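Long-range contact in cytochrome c6 (Synechococcus sp., PDB 4EIE), which probably transfers electrons through a covalently bound heme c, as expected of a c6-type cytochrome of a photosynthetic cyanobacterium: residues T42-A48 / S74-L78. Residues are numbered along the deposited sequence; the frame is centred on the assembly and turned at random.
Sequences TSVEAIA and SQYVL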
loop_
_atom_site.group_PDB
_atom_site.type_symbol
_atom_site.label_atom_id
_atom_site.label_comp_id
_atom_site.label_asym_id
_atom_site.label_seq_id
_atom_site.Cartn_x
_atom_site.Cartn_y
_atom_site.Cartn_z
ATOM N N THR A 42 -4.923 -8.428 -2.833
ATOM C CA THR A 42 -5.549 -8.480 -4.139
ATOM C C THR A 42 -6.975 -7.900 -4.082
ATOM O O THR A 42 -7.750 -8.057 -5.022
ATOM C CB THR A 42 -5.563 -9.892 -4.672
ATOM O OG1 THR A 42 -6.300 -10.686 -3.733
ATOM C CG2 THR A 42 -4.195 -10.449 -4.870
ATOM N N SER A 43 -7.269 -7.147 -3.019
ATOM C CA SER A 43 -8.516 -6.427 -2.848
ATOM C C SER A 43 -8.222 -5.129 -2.140
ATOM O O SER A 43 -7.240 -4.985 -1.430
ATOM C CB SER A 43 -9.526 -7.232 -2.056
ATOM O OG SER A 43 -9.085 -7.313 -0.704
ATOM N N VAL A 44 -9.131 -4.171 -2.336
ATOM C CA VAL A 44 -9.019 -2.914 -1.623
ATOM C C VAL A 44 -9.084 -3.203 -0.117
ATOM O O VAL A 44 -8.294 -2.609 0.633
ATOM C CB VAL A 44 -10.121 -1.967 -2.039
ATOM C CG1 VAL A 44 -10.086 -0.686 -1.176
ATOM C CG2 VAL A 44 -9.991 -1.601 -3.521
ATOM N N GLU A 45 -9.965 -4.052 0.312
ATOM C CA GLU A 45 -10.137 -4.286 1.726
ATOM C C GLU A 45 -8.895 -4.897 2.356
ATOM O O GLU A 45 -8.520 -4.491 3.456
ATOM C CB GLU A 45 -11.304 -5.234 1.905
ATOM C CG GLU A 45 -11.601 -5.667 3.276
ATOM N N ALA A 46 -8.233 -5.840 1.690
ATOM C CA ALA A 46 -7.032 -6.433 2.251
ATOM C C ALA A 46 -5.961 -5.375 2.452
ATOM O O ALA A 46 -5.272 -5.342 3.475
ATOM C CB ALA A 46 -6.534 -7.546 1.335
ATOM N N ILE A 47 -5.777 -4.532 1.457
ATOM C CA ILE A 47 -4.787 -3.481 1.545
ATOM C C ILE A 47 -5.124 -2.447 2.603
ATOM O O ILE A 47 -4.286 -2.067 3.404
ATOM C CB ILE A 47 -4.559 -2.846 0.152
ATOM C CG1 ILE A 47 -3.983 -3.862 -0.824
ATOM C CG2 ILE A 47 -3.637 -1.625 0.238
ATOM C CD1 ILE A 47 -4.156 -3.500 -2.281
ATOM N N ALA A 48 -6.398 -2.028 2.621
ATOM C CA ALA A 48 -6.838 -1.044 3.592
ATOM C C ALA A 48 -6.667 -1.560 5.003
ATOM O O ALA A 48 -6.293 -0.807 5.892
ATOM C CB ALA A 48 -8.305 -0.660 3.338
ATOM N N SER A 74 -5.437 2.731 -1.036
ATOM C CA SER A 74 -5.537 1.309 -1.195
ATOM C C SER A 74 -5.958 0.934 -2.603
ATOM O O SER A 74 -5.435 -0.010 -3.181
ATOM C CB SER A 74 -6.471 0.702 -0.148
ATOM O OG SER A 74 -5.930 0.860 1.164
ATOM N N GLN A 75 -6.919 1.667 -3.150
ATOM C CA GLN A 75 -7.311 1.474 -4.539
ATOM C C GLN A 75 -6.139 1.760 -5.461
ATOM O O GLN A 75 -5.881 1.001 -6.417
ATOM C CB GLN A 75 -8.487 2.365 -4.881
ATOM C CG GLN A 75 -8.873 2.358 -6.362
ATOM C CD GLN A 75 -9.296 0.986 -6.849
ATOM O OE1 GLN A 75 -10.149 0.337 -6.250
ATOM N NE2 GLN A 75 -8.749 0.580 -8.000
ATOM N N TYR A 76 -5.392 2.832 -5.223
ATOM C CA TYR A 76 -4.225 3.135 -6.069
ATOM C C TYR A 76 -3.236 1.982 -6.051
ATOM O O TYR A 76 -2.762 1.524 -7.088
ATOM C CB TYR A 76 -3.585 4.430 -5.581
ATOM C CG TYR A 76 -2.301 4.743 -6.283
ATOM C CD1 TYR A 76 -2.321 5.225 -7.611
ATOM C CD2 TYR A 76 -1.084 4.627 -5.655
ATOM C CE1 TYR A 76 -1.142 5.539 -8.278
ATOM C CE2 TYR A 76 0.125 4.908 -6.353
ATOM C CZ TYR A 76 0.036 5.389 -7.628
ATOM O OH TYR A 76 1.192 5.703 -8.305
ATOM N N VAL A 77 -2.906 1.492 -4.856
ATOM C CA VAL A 77 -1.983 0.393 -4.746
ATOM C C VAL A 77 -2.488 -0.856 -5.421
ATOM O O VAL A 77 -1.733 -1.571 -6.092
ATOM C CB VAL A 77 -1.624 0.139 -3.273
ATOM C CG1 VAL A 77 -0.860 -1.169 -3.074
ATOM C CG2 VAL A 77 -0.800 1.288 -2.747
ATOM N N LEU A 78 -3.774 -1.138 -5.260
ATOM C CA LEU A 78 -4.353 -2.315 -5.929
ATOM C C LEU A 78 -4.171 -2.222 -7.433
ATOM O O LEU A 78 -3.676 -3.145 -8.092
ATOM C CB LEU A 78 -5.827 -2.479 -5.575
ATOM C CG LEU A 78 -6.477 -3.713 -6.235
ATOM C CD1 LEU A 78 -5.858 -4.979 -5.752
ATOM C CD2 LEU A 78 -7.982 -3.733 -5.899
#
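A chi1 of -64° at I47 turns CG1 beside the backbone N and sends CG2 to the far side of that N, and the isoleucine spreads its two branches over helix 67-82: CG2 lies 3.5 Å from S74 OG, while CD1, on the extended CG1 arm, sits 3.8 Å from L78 CB and also meets V77 CG1. The chi1 of -65° at S74 sets OG beside its own backbone N, where it hydrogen-bonds to I70 O one turn earlier. This satisfies the hydroxyl inside its own helix, and S74 remains small enough for A48 to pack directly on it, A48 CA coming within 3.2 Å of S74 OG. The CA atoms of V44 and S74 are 5.5 Å apart. V44 uses both methyls: CG1 rests near S74 CB, and CG2 touches L78 CD2 at 3.8 Å. L78 meets V44 at about a right angle and reaches with CD1 to the T42 backbone, 3.5 Å from T42 C. Just there the helix starts: S43 is its N-cap, OG accepting from A46 N at 2.9 Å. An alanine in place of I47 would take away both branches and is likely to open a gap beside S74, V77 and L78. No hydrogen bond crosses the contact; it is van der Waals packing of I47, V44 and L78 around the small S74, joining the start of helix 44-53 to the middle of helix 67-82, and the axes of segments 44-48 and 74-78 approach to 8.7 Å at 116°. M36 of helix 33-39 packs on both I47 and V77, F10 of helix 5-13 also touches V77, and V77 itself contacts the heme, linking this helix pair to the wall of the heme pocket.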